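Protease/Reverse transcriptase/ribonuclease H (Eastern chimpanzee simian foamy virus, PDB 7KSF) combines an aspartyl protease with a reverse transcriptase and a ribonuclease H, copying RNA into DNA and probably cleaving the RNA of RNA/DNA hybrids. Local coordinates at residues A[589-594]-A[661-666]; A[595-600]-A[738-743]; A[604-609]-A[633-638]; A[671-676]-A[712-717]. The protein carries 1 engineered substitution. All coordinates share one frame; numbering follows the deposited sequence.

All four contacts lie in the C-terminal RNase H region and reach one mixed sheet. Strand 590-597 comes first and supplies a segment to interaction 1 and then to interaction 2. Interaction 3 is the first to close, when 633-638 returns to 604-609 after the hairpin of strands 610-618 and 624-634. Interaction 1 closes next, at strand 660-664, and its loop contains interaction 3. Interaction 4 follows in series and ties helix 667-683 to strand 712-716. Interaction 2 closes last, at helix 727-744. Its loop encloses interactions 3 and 4 and crosses that of interaction 1. Interactions 1 and 2 meet at Asp665 and Asp595, beside the calcium ion.

Interaction 1 of 4, residues A[589-594]-A[661-666]; sequences EGVFYT and LVITDS
Val591 and Ile663 meet on one face of the sheet, where their side chains cross obliquely. Val591 CG1 lies 3.7 Å from Ile663 CD1. Ile663 holds CG1 anti to its carbonyl carbon (chi1 -62°), and the CD1 beyond it also comes within 4.3 Å of Tyr593 CD1. On the other face, Phe592 CB packs against Val662 CG2 at 4.0 Å. The Phe592 ring itself leads away from strand 660-664 and meets the ring of His616. Thr594 CG2 approaches the other Val662 branch, CG1, also at 4.0 Å. Strands 590-597 and 660-664 are parallel neighbours in the mixed sheet of the RNase H fold, so Val591, Phe592 and Tyr593 pair in register with Leu661, Val662 and Ile663. Helix 727-744 covers the face with Tyr593 and Ile663, while Thr594 touches Val646 of helix 638-654. The backbones are joined by a regular ladder: Phe592 N bonds to Leu661 O at 2.7 Å, and Ile663 N to Phe592 O at 2.8 Å. Thr594 N continues it to Ile663 O at 2.9 Å. Thr594 OG1 sits between its backbone N and carbonyl carbon (chi1 62°), which turns it to the same oxygen. That second bond is modelled too short to be relied on.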
loop_
_atom_site.group_PDB
_atom_site.type_symbol
_atom_site.label_atom_id
_atom_site.label_comp_id
_atom_site.label_asym_id
_atom_site.label_seq_id
_atom_site.Cartn_x
_atom_site.Cartn_y
_atom_site.Cartn_z
ATOM N N GLU A 589 -5.814 -22.714 -1.362
ATOM C CA GLU A 589 -4.520 -23.390 -1.316
ATOM C C GLU A 589 -4.525 -24.529 -0.307
ATOM O O GLU A 589 -3.865 -25.552 -0.525
ATOM C CB GLU A 589 -3.416 -22.388 -0.981
ATOM C CG GLU A 589 -2.018 -22.979 -1.003
ATOM C CD GLU A 589 -0.964 -21.994 -0.549
ATOM O OE1 GLU A 589 -1.339 -20.925 -0.021
ATOM O OE2 GLU A 589 0.239 -22.285 -0.716
ATOM N N GLY A 590 -5.258 -24.377 0.792
ATOM C CA GLY A 590 -5.332 -25.414 1.802
ATOM C C GLY A 590 -6.738 -25.659 2.314
ATOM O O GLY A 590 -7.523 -24.722 2.471
ATOM N N VAL A 591 -7.062 -26.924 2.574
ATOM C CA VAL A 591 -8.364 -27.322 3.096
ATOM C C VAL A 591 -8.132 -28.098 4.386
ATOM O O VAL A 591 -7.337 -29.046 4.412
ATOM C CB VAL A 591 -9.153 -28.167 2.081
ATOM C CG1 VAL A 591 -10.457 -28.654 2.691
ATOM C CG2 VAL A 591 -9.418 -27.360 0.820
ATOM N N PHE A 592 -8.817 -27.691 5.450
ATOM C CA PHE A 592 -8.653 -28.284 6.772
ATOM C C PHE A 592 -9.979 -28.878 7.221
ATOM O O PHE A 592 -10.946 -28.146 7.461
ATOM C CB PHE A 592 -8.153 -27.244 7.776
ATOM C CG PHE A 592 -6.673 -27.006 7.714
ATOM C CD1 PHE A 592 -5.812 -27.706 8.543
ATOM C CD2 PHE A 592 -6.142 -26.084 6.827
ATOM C CE1 PHE A 592 -4.447 -27.492 8.490
ATOM C CE2 PHE A 592 -4.777 -25.865 6.772
ATOM C CZ PHE A 592 -3.929 -26.568 7.603
ATOM N N TYR A 593 -10.027 -30.203 7.326
ATOM C CA TYR A 593 -11.187 -30.892 7.871
ATOM C C TYR A 593 -10.962 -31.141 9.357
ATOM O O TYR A 593 -9.890 -31.604 9.758
ATOM C CB TYR A 593 -11.430 -32.217 7.148
ATOM C CG TYR A 593 -11.646 -32.090 5.661
ATOM C CD1 TYR A 593 -12.888 -31.745 5.146
ATOM C CD2 TYR A 593 -10.609 -32.326 4.771
ATOM C CE1 TYR A 593 -13.089 -31.629 3.785
ATOM C CE2 TYR A 593 -10.798 -32.213 3.409
ATOM C CZ TYR A 593 -12.040 -31.865 2.921
ATOM O OH TYR A 593 -12.236 -31.751 1.564
ATOM N N THR A 594 -11.968 -30.827 10.168
ATOM C CA THR A 594 -11.881 -31.015 11.607
ATOM C C THR A 594 -13.091 -31.787 12.110
ATOM O O THR A 594 -14.122 -31.884 11.436
ATOM C CB THR A 594 -11.786 -29.677 12.361
ATOM O OG1 THR A 594 -12.968 -28.902 12.117
ATOM C CG2 THR A 594 -10.562 -28.896 11.913
ATOM N N LEU A 661 -9.226 -22.879 3.999
ATOM C CA LEU A 661 -10.605 -23.099 4.410
ATOM C C LEU A 661 -10.650 -24.201 5.457
ATOM O O LEU A 661 -10.150 -25.304 5.223
ATOM C CB LEU A 661 -11.485 -23.467 3.208
ATOM C CG LEU A 661 -12.923 -23.902 3.491
ATOM C CD1 LEU A 661 -13.686 -22.817 4.231
ATOM C CD2 LEU A 661 -13.628 -24.265 2.192
ATOM N N VAL A 662 -11.249 -23.899 6.608
ATOM C CA VAL A 662 -11.400 -24.860 7.693
ATOM C C VAL A 662 -12.864 -25.269 7.771
ATOM O O VAL A 662 -13.767 -24.457 7.543
ATOM C CB VAL A 662 -10.914 -24.280 9.040
ATOM C CG1 VAL A 662 -10.868 -25.363 10.108
ATOM C CG2 VAL A 662 -9.550 -23.629 8.877
ATOM N N ILE A 663 -13.098 -26.540 8.089
ATOM C CA ILE A 663 -14.433 -27.127 8.070
ATOM C C ILE A 663 -14.688 -27.815 9.404
ATOM O O ILE A 663 -13.859 -28.604 9.869
ATOM C CB ILE A 663 -14.601 -28.124 6.909
ATOM C CG1 ILE A 663 -14.425 -27.417 5.561
ATOM C CG2 ILE A 663 -15.954 -28.815 6.983
ATOM C CD1 ILE A 663 -13.003 -27.426 5.033
ATOM N N THR A 664 -15.837 -27.524 10.010
ATOM C CA THR A 664 -16.222 -28.110 11.285
ATOM C C THR A 664 -17.488 -28.937 11.118
ATOM O O THR A 664 -18.447 -28.501 10.475
ATOM C CB THR A 664 -16.467 -27.033 12.344
ATOM O OG1 THR A 664 -15.460 -26.021 12.247
ATOM C CG2 THR A 664 -16.425 -27.645 13.733
ATOM N N ASP A 665 -17.488 -30.135 11.707
ATOM C CA ASP A 665 -18.715 -30.920 11.765
ATOM C C ASP A 665 -19.753 -30.264 12.669
ATOM O O ASP A 665 -20.959 -30.472 12.482
ATOM C CB ASP A 665 -18.403 -32.337 12.245
ATOM C CG ASP A 665 -19.628 -33.225 12.275
ATOM O OD1 ASP A 665 -20.511 -33.055 11.409
ATOM O OD2 ASP A 665 -19.708 -34.095 13.167
ATOM N N SER A 666 -19.308 -29.467 13.635
ATOM C CA SER A 666 -20.217 -28.815 14.567
ATOM C C SER A 666 -20.881 -27.607 13.928
ATOM O O SER A 666 -20.257 -26.864 13.165
ATOM C CB SER A 666 -19.468 -28.378 15.826
ATOM O OG SER A 666 -20.332 -27.714 16.732
#

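Interaction 2 of 4, residues A[595-600]-A[738-743]; sequences DGSAIK and LATQGS. With CA (calcium ion), chain B.
Ala739 packs its methyl group against Asp595 and Gly596. Ala739 CB lies 3.3 Å from Asp595 OD1 and 3.5 Å from Gly596 N. One helical turn on, Ser743 CB meets Ser597 CB at 3.8 Å. Farther out, Ile599 CD1 comes within 3.6 Å of Ser743 O.

The hydrogen bonds across the contact are weak. Ser597 OG reaches Thr740 OG1 at 3.5 Å, but Thr740 OG1 has a stronger partner in Asp736 O of its own helix. Ile599 N points at Ser743 OG over 3.4 Å, with an angle of 154° at the hydrogen. Ser743 holds OG anti to its backbone N (chi1 -178°), which brings the hydroxyl to the chain just past Ser597.

The third kind of interaction is with metal. Gly596 O and Glu642 bind the calcium ion, although the modelled distance to Gly596 O is doubtful. Asp595 OD1 is 3.0 Å from the ion. Asp665 and Asp736 also lie close to Asp595. A cluster of acidic side chains beside a metal, contributed by the first strand, helix 638-654, the end of strand 660-664 and the last helix, is characteristic of the RNase H active site.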
loop_
_atom_site.group_PDB
_atom_site.type_symbol
_atom_site.label_atom_id
_atom_site.label_comp_id
_atom_site.label_asym_id
_atom_site.label_seq_id
_atom_site.Cartn_x
_atom_site.Cartn_y
_atom_site.Cartn_z
ATOM N N ASP A 595 -12.944 -32.329 13.313
ATOM C CA ASP A 595 -13.998 -33.084 13.981
ATOM C C ASP A 595 -13.558 -33.336 15.418
ATOM O O ASP A 595 -12.412 -33.073 15.790
ATOM C CB ASP A 595 -14.290 -34.401 13.254
ATOM C CG ASP A 595 -15.562 -35.065 13.738
ATOM O OD1 ASP A 595 -15.495 -35.816 14.734
ATOM O OD2 ASP A 595 -16.625 -34.833 13.130
ATOM N N GLY A 596 -14.488 -33.848 16.220
ATOM C CA GLY A 596 -14.216 -34.172 17.606
ATOM C C GLY A 596 -15.289 -35.036 18.235
ATOM O O GLY A 596 -16.487 -34.792 18.055
ATOM N N SER A 597 -14.867 -36.046 18.985
ATOM C CA SER A 597 -15.772 -36.999 19.595
ATOM C C SER A 597 -15.518 -37.054 21.092
ATOM O O SER A 597 -14.503 -36.561 21.591
ATOM C CB SER A 597 -15.616 -38.389 18.964
ATOM O OG SER A 597 -15.697 -38.316 17.554
ATOM N N ALA A 598 -16.466 -37.661 21.807
ATOM C CA ALA A 598 -16.347 -37.791 23.263
ATOM C C ALA A 598 -17.284 -38.920 23.713
ATOM O O ALA A 598 -18.478 -38.703 23.912
ATOM C CB ALA A 598 -16.663 -36.494 23.974
ATOM N N ILE A 599 -16.714 -40.114 23.868
ATOM C CA ILE A 599 -17.441 -41.256 24.404
ATOM C C ILE A 599 -17.425 -41.154 25.922
ATOM O O ILE A 599 -16.845 -40.220 26.486
ATOM C CB ILE A 599 -16.838 -42.593 23.931
ATOM C CG1 ILE A 599 -15.350 -42.660 24.289
ATOM C CG2 ILE A 599 -17.047 -42.784 22.439
ATOM C CD1 ILE A 599 -14.651 -43.916 23.812
ATOM N N LYS A 600 -18.059 -42.110 26.593
ATOM C CA LYS A 600 -18.081 -42.122 28.049
ATOM C C LYS A 600 -16.748 -42.635 28.576
ATOM O O LYS A 600 -16.225 -43.639 28.084
ATOM C CB LYS A 600 -19.229 -42.988 28.554
ATOM C CG LYS A 600 -20.589 -42.540 28.050
ATOM C CD LYS A 600 -21.707 -43.412 28.587
ATOM C CE LYS A 600 -23.062 -42.912 28.111
ATOM N NZ LYS A 600 -24.187 -43.733 28.639
ATOM N N LEU A 738 -10.437 -39.737 12.308
ATOM C CA LEU A 738 -9.306 -39.416 13.166
ATOM C C LEU A 738 -9.762 -38.915 14.528
ATOM O O LEU A 738 -9.187 -39.284 15.556
ATOM C CB LEU A 738 -8.406 -38.385 12.488
ATOM C CG LEU A 738 -7.740 -38.844 11.192
ATOM C CD1 LEU A 738 -6.906 -37.719 10.612
ATOM C CD2 LEU A 738 -6.885 -40.080 11.426
ATOM N N ALA A 739 -10.794 -38.067 14.559
ATOM C CA ALA A 739 -11.312 -37.594 15.837
ATOM C C ALA A 739 -11.824 -38.750 16.682
ATOM O O ALA A 739 -11.627 -38.770 17.903
ATOM C CB ALA A 739 -12.418 -36.565 15.610
ATOM N N THR A 740 -12.470 -39.727 16.045
ATOM C CA THR A 740 -12.965 -40.882 16.782
ATOM C C THR A 740 -11.813 -41.717 17.330
ATOM O O THR A 740 -11.872 -42.192 18.470
ATOM C CB THR A 740 -13.875 -41.724 15.885
ATOM O OG1 THR A 740 -14.899 -40.889 15.325
ATOM C CG2 THR A 740 -14.532 -42.840 16.683
ATOM N N GLN A 741 -10.750 -41.891 16.536
ATOM C CA GLN A 741 -9.602 -42.671 16.996
ATOM C C GLN A 741 -8.978 -42.059 18.242
ATOM O O GLN A 741 -8.656 -42.777 19.196
ATOM C CB GLN A 741 -8.560 -42.783 15.883
ATOM C CG GLN A 741 -8.999 -43.629 14.709
ATOM C CD GLN A 741 -7.899 -43.823 13.692
ATOM O OE1 GLN A 741 -6.802 -43.284 13.835
ATOM N NE2 GLN A 741 -8.185 -44.600 12.656
ATOM N N GLY A 742 -8.793 -40.740 18.251
ATOM C CA GLY A 742 -8.254 -40.087 19.430
ATOM C C GLY A 742 -9.181 -40.159 20.624
ATOM O O GLY A 742 -8.719 -40.211 21.766
ATOM N N SER A 743 -10.496 -40.168 20.386
ATOM C CA SER A 743 -11.434 -40.234 21.500
ATOM C C SER A 743 -11.432 -41.607 22.158
ATOM O O SER A 743 -11.827 -41.733 23.325
ATOM C CB SER A 743 -12.842 -39.876 21.024
ATOM O OG SER A 743 -13.760 -39.886 22.106
HETATM CA CA CA B . -17.356 -34.388 16.647
#

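Interaction 3 of 4, residues A[604-609]-A[633-638]; sequences PTKSNN and LGNHTA
Gly634 turns its carbonyl oxygen to Asn609, one residue after Leu633, which still pairs by its backbone with Ala610. Gly634 O is 3.2 Å from Asn609 CA, a CA-H...O contact with an angle of 127° at the hydrogen. Gly634 lies where strand 624-634 runs out, so the contact sits at the open end of the hairpin formed by strands 610-618 and 624-634.

Asn635 comes next and has the largest share of the interface. Its CB is 3.2 Å from Asn608 O and 3.6 Å from Lys606 O. Its CA makes a second CA-H...O contact with Asn608 O. With CG between the backbone N and the carbonyl carbon (chi1 51°), the Asn635 side chain crosses that of Lys606 at about a right angle, and Asn635 OD1 lies 4.1 Å from Lys606 CG. Asn608 adds its own CB, 3.8 Å from Asn635 CB.

His636 touches Asn608 CB through its backbone N at 4.0 Å. Its ring turns back to its own segment, where His636 ND1 donates to Leu633 O at 3.0 Å, with that oxygen 18° out of the ring plane. Helix 638-654 starts soon after.

No hydrogen bond joins the two segments. Carbonyl oxygens meet carbon-bound hydrogens, and mostly exposed polar side chains pack by their aliphatic parts. The contact is therefore probably held weakly by its own chemistry.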
loop_
_atom_site.group_PDB
_atom_site.type_symbol
_atom_site.label_atom_id
_atom_site.label_comp_id
_atom_site.label_asym_id
_atom_site.label_seq_id
_atom_site.Cartn_x
_atom_site.Cartn_y
_atom_site.Cartn_z
ATOM N N PRO A 604 -14.597 -43.606 36.426
ATOM C CA PRO A 604 -15.778 -42.873 36.901
ATOM C C PRO A 604 -15.462 -41.461 37.351
ATOM O O PRO A 604 -16.373 -40.624 37.390
ATOM C CB PRO A 604 -16.276 -43.733 38.067
ATOM C CG PRO A 604 -15.033 -44.369 38.592
ATOM C CD PRO A 604 -14.150 -44.624 37.393
ATOM N N THR A 605 -14.205 -41.166 37.686
ATOM C CA THR A 605 -13.852 -39.839 38.177
ATOM C C THR A 605 -13.800 -38.821 37.045
ATOM O O THR A 605 -14.366 -37.726 37.161
ATOM C CB THR A 605 -12.513 -39.891 38.912
ATOM O OG1 THR A 605 -12.566 -40.897 39.929
ATOM C CG2 THR A 605 -12.212 -38.548 39.552
ATOM N N LYS A 606 -13.122 -39.158 35.944
ATOM C CA LYS A 606 -13.068 -38.246 34.807
ATOM C C LYS A 606 -14.438 -38.084 34.167
ATOM O O LYS A 606 -14.810 -36.977 33.759
ATOM C CB LYS A 606 -12.049 -38.747 33.781
ATOM C CG LYS A 606 -10.616 -38.794 34.290
ATOM C CD LYS A 606 -9.666 -39.286 33.209
ATOM C CE LYS A 606 -8.231 -39.337 33.705
ATOM N NZ LYS A 606 -7.301 -39.842 32.658
ATOM N N SER A 607 -15.194 -39.183 34.048
ATOM C CA SER A 607 -16.563 -39.187 33.544
ATOM C C SER A 607 -16.663 -38.759 32.081
ATOM O O SER A 607 -17.741 -38.835 31.486
ATOM C CB SER A 607 -17.459 -38.294 34.413
ATOM O OG SER A 607 -18.763 -38.202 33.866
ATOM N N ASN A 608 -15.554 -38.316 31.494
ATOM C CA ASN A 608 -15.544 -37.912 30.097
ATOM C C ASN A 608 -14.163 -38.157 29.503
ATOM O O ASN A 608 -13.174 -38.334 30.218
ATOM C CB ASN A 608 -15.937 -36.440 29.933
ATOM C CG ASN A 608 -17.434 -36.241 29.880
ATOM O OD1 ASN A 608 -18.159 -37.042 29.287
ATOM N ND2 ASN A 608 -17.914 -35.169 30.503
ATOM N N ASN A 609 -14.121 -38.167 28.174
ATOM C CA ASN A 609 -12.889 -38.309 27.411
ATOM C C ASN A 609 -13.158 -37.774 26.012
ATOM O O ASN A 609 -14.252 -37.957 25.479
ATOM C CB ASN A 609 -12.420 -39.770 27.361
ATOM C CG ASN A 609 -11.132 -39.943 26.581
ATOM O OD1 ASN A 609 -10.981 -40.891 25.808
ATOM N ND2 ASN A 609 -10.202 -39.017 26.767
ATOM N N LEU A 633 -7.953 -35.631 24.056
ATOM C CA LEU A 633 -8.035 -34.375 24.788
ATOM C C LEU A 633 -8.471 -34.551 26.239
ATOM O O LEU A 633 -8.654 -33.553 26.942
ATOM C CB LEU A 633 -8.987 -33.411 24.069
ATOM C CG LEU A 633 -8.587 -32.916 22.676
ATOM C CD1 LEU A 633 -9.736 -32.178 22.008
ATOM C CD2 LEU A 633 -7.359 -32.018 22.745
ATOM N N GLY A 634 -8.638 -35.785 26.706
ATOM C CA GLY A 634 -9.065 -35.967 28.080
ATOM C C GLY A 634 -10.542 -35.635 28.261
ATOM O O GLY A 634 -11.313 -35.547 27.307
ATOM N N ASN A 635 -10.925 -35.441 29.522
ATOM C CA ASN A 635 -12.325 -35.203 29.876
ATOM C C ASN A 635 -12.726 -33.798 29.441
ATOM O O ASN A 635 -12.407 -32.811 30.105
ATOM C CB ASN A 635 -12.540 -35.409 31.371
ATOM C CG ASN A 635 -11.542 -34.646 32.218
ATOM O OD1 ASN A 635 -10.452 -35.137 32.509
ATOM N ND2 ASN A 635 -11.911 -33.433 32.618
ATOM N N HIS A 636 -13.438 -33.709 28.319
ATOM C CA HIS A 636 -13.917 -32.437 27.796
ATOM C C HIS A 636 -15.199 -32.684 27.009
ATOM O O HIS A 636 -15.665 -33.820 26.872
ATOM C CB HIS A 636 -12.848 -31.755 26.936
ATOM C CG HIS A 636 -11.808 -31.019 27.722
ATOM N ND1 HIS A 636 -10.460 -31.287 27.609
ATOM C CD2 HIS A 636 -11.914 -30.015 28.625
ATOM C CE1 HIS A 636 -9.783 -30.485 28.410
ATOM N NE2 HIS A 636 -10.644 -29.702 29.039
ATOM N N THR A 637 -15.773 -31.601 26.488
ATOM C CA THR A 637 -17.004 -31.675 25.714
ATOM C C THR A 637 -16.721 -32.211 24.315
ATOM O O THR A 637 -15.662 -31.950 23.738
ATOM C CB THR A 637 -17.658 -30.292 25.627
ATOM O OG1 THR A 637 -17.826 -29.755 26.945
ATOM C CG2 THR A 637 -19.015 -30.363 24.946
ATOM N N ALA A 638 -17.671 -32.984 23.776
ATOM C CA ALA A 638 -17.564 -33.419 22.388
ATOM C C ALA A 638 -17.485 -32.224 21.451
ATOM O O ALA A 638 -16.742 -32.244 20.462
ATOM C CB ALA A 638 -18.747 -34.312 22.018
#

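Interaction 4 of 4, residues A[671-676]-A[712-717]; sequences ESANKE and ITIQHE
Glu671 O is gripped by two backbone N-H groups of its own helix, while the Glu671 side chain reaches across to His716. Lys675 N bonds to the oxygen at 3.1 Å and Asn674 N at 3.2 Å. The helix widens here into a pi-type turn at 672-676.

The Glu671 chain bends at chi2 (-72°), which swings CD round. OE2 then lies over one face of the His716 ring, offset toward the rim, 3.7 Å from His716 NE2. The carboxylate and ring planes are 42° apart, and no hydrogen bond forms between the two groups. Any attraction would be electrostatic and would depend on the charge of the imidazole. Asn674 comes from another direction. Its ND2 lies at the ring edge, near the plane, 4.2 Å from His716 CE1.

Beside these polar groups there is one apolar touch: Ala673 CB meets Ile714 CD1 at 3.6 Å. Ile714 and His716 both point to the helix, and both also touch Ala670.

The helical segment 671-676 runs at 123° to strand 712-716, measured between their N-to-C directions. Within this chain the strand is the outermost of its sheet, parallel to strand 660-664. These two strands, joined along the chain through helices 667-683 and 694-708, form a beta-alpha-beta crossover.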
loop_
_atom_site.group_PDB
_atom_site.type_symbol
_atom_site.label_atom_id
_atom_site.label_comp_id
_atom_site.label_asym_id
_atom_site.label_seq_id
_atom_site.Cartn_x
_atom_site.Cartn_y
_atom_site.Cartn_z
ATOM N N GLU A 671 -20.893 -21.239 13.074
ATOM C CA GLU A 671 -21.785 -20.096 13.244
ATOM C C GLU A 671 -21.196 -19.069 14.203
ATOM O O GLU A 671 -21.349 -17.861 13.994
ATOM C CB GLU A 671 -23.155 -20.561 13.739
ATOM C CG GLU A 671 -23.863 -21.553 12.825
ATOM C CD GLU A 671 -24.372 -20.927 11.544
ATOM O OE1 GLU A 671 -24.446 -19.682 11.470
ATOM O OE2 GLU A 671 -24.699 -21.685 10.608
ATOM N N SER A 672 -20.524 -19.526 15.263
ATOM C CA SER A 672 -19.940 -18.593 16.222
ATOM C C SER A 672 -18.789 -17.812 15.605
ATOM O O SER A 672 -18.619 -16.622 15.882
ATOM C CB SER A 672 -19.470 -19.342 17.468
ATOM O OG SER A 672 -20.508 -20.146 18.003
ATOM N N ALA A 673 -17.987 -18.465 14.759
ATOM C CA ALA A 673 -16.875 -17.781 14.113
ATOM C C ALA A 673 -17.342 -16.741 13.105
ATOM O O ALA A 673 -16.549 -15.879 12.711
ATOM C CB ALA A 673 -15.963 -18.799 13.430
ATOM N N ASN A 674 -18.604 -16.799 12.685
ATOM C CA ASN A 674 -19.134 -15.883 11.685
ATOM C C ASN A 674 -19.802 -14.665 12.316
ATOM O O ASN A 674 -19.537 -13.528 11.908
ATOM C CB ASN A 674 -20.120 -16.624 10.778
ATOM C CG ASN A 674 -19.466 -17.769 10.023
ATOM O OD1 ASN A 674 -18.256 -17.765 9.791
ATOM N ND2 ASN A 674 -20.263 -18.763 9.647
ATOM N N LYS A 675 -20.666 -14.881 13.304
ATOM C CA LYS A 675 -21.370 -13.798 13.981
ATOM C C LYS A 675 -20.866 -13.532 15.391
ATOM O O LYS A 675 -20.696 -12.371 15.769
ATOM C CB LYS A 675 -22.874 -14.093 14.043
ATOM C CG LYS A 675 -23.669 -13.024 14.775
ATOM C CD LYS A 675 -25.114 -13.437 14.990
ATOM C CE LYS A 675 -25.856 -12.400 15.821
ATOM N NZ LYS A 675 -27.264 -12.802 16.092
ATOM N N GLU A 676 -20.613 -14.580 16.178
ATOM C CA GLU A 676 -20.244 -14.381 17.577
ATOM C C GLU A 676 -18.825 -13.834 17.713
ATOM O O GLU A 676 -18.556 -13.018 18.601
ATOM C CB GLU A 676 -20.389 -15.689 18.350
ATOM C CG GLU A 676 -21.811 -16.219 18.441
ATOM C CD GLU A 676 -22.681 -15.397 19.373
ATOM O OE1 GLU A 676 -22.129 -14.636 20.193
ATOM O OE2 GLU A 676 -23.921 -15.518 19.286
ATOM N N ILE A 712 -8.402 -16.872 6.330
ATOM C CA ILE A 712 -8.987 -18.135 6.757
ATOM C C ILE A 712 -10.502 -18.002 6.728
ATOM O O ILE A 712 -11.071 -17.161 7.434
ATOM C CB ILE A 712 -8.494 -18.528 8.158
ATOM C CG1 ILE A 712 -6.965 -18.477 8.214
ATOM C CG2 ILE A 712 -9.004 -19.906 8.529
ATOM C CD1 ILE A 712 -6.397 -18.743 9.589
ATOM N N THR A 713 -11.151 -18.832 5.918
ATOM C CA THR A 713 -12.602 -18.920 5.861
ATOM C C THR A 713 -13.060 -20.195 6.555
ATOM O O THR A 713 -12.310 -21.166 6.675
ATOM C CB THR A 713 -13.100 -18.901 4.411
ATOM O OG1 THR A 713 -12.410 -19.905 3.657
ATOM C CG2 THR A 713 -12.850 -17.540 3.783
ATOM N N ILE A 714 -14.306 -20.180 7.020
ATOM C CA ILE A 714 -14.866 -21.267 7.817
ATOM C C ILE A 714 -16.244 -21.611 7.276
ATOM O O ILE A 714 -17.127 -20.746 7.215
ATOM C CB ILE A 714 -14.946 -20.896 9.306
ATOM C CG1 ILE A 714 -13.541 -20.798 9.904
ATOM C CG2 ILE A 714 -15.793 -21.909 10.062
ATOM C CD1 ILE A 714 -13.522 -20.460 11.373
ATOM N N GLN A 715 -16.427 -22.873 6.888
ATOM C CA GLN A 715 -17.695 -23.413 6.424
ATOM C C GLN A 715 -18.275 -24.357 7.478
ATOM O O GLN A 715 -17.779 -24.444 8.608
ATOM C CB GLN A 715 -17.515 -24.128 5.082
ATOM C CG GLN A 715 -17.358 -23.215 3.886
ATOM C CD GLN A 715 -17.358 -23.979 2.578
ATOM O OE1 GLN A 715 -17.503 -25.202 2.561
ATOM N NE2 GLN A 715 -17.197 -23.262 1.471
ATOM N N HIS A 716 -19.323 -25.078 7.089
ATOM C CA HIS A 716 -19.975 -26.043 7.965
ATOM C C HIS A 716 -20.775 -27.008 7.108
ATOM O O HIS A 716 -21.540 -26.578 6.240
ATOM C CB HIS A 716 -20.886 -25.347 8.984
ATOM C CG HIS A 716 -21.670 -24.208 8.411
ATOM N ND1 HIS A 716 -21.235 -22.901 8.475
ATOM C CD2 HIS A 716 -22.859 -24.176 7.767
ATOM C CE1 HIS A 716 -22.122 -22.112 7.898
ATOM N NE2 HIS A 716 -23.117 -22.861 7.457
ATOM N N GLU A 717 -20.592 -28.309 7.361
ATOM C CA GLU A 717 -21.309 -29.374 6.610
ATOM C C GLU A 717 -21.707 -30.490 7.581
ATOM O O GLU A 717 -20.803 -31.082 8.202
ATOM C CB GLU A 717 -20.430 -29.916 5.480
ATOM C CG GLU A 717 -20.337 -28.983 4.288
ATOM C CD GLU A 717 -19.765 -29.616 3.030
ATOM O OE1 GLU A 717 -19.639 -30.856 3.002
ATOM O OE2 GLU A 717 -19.447 -28.869 2.085
#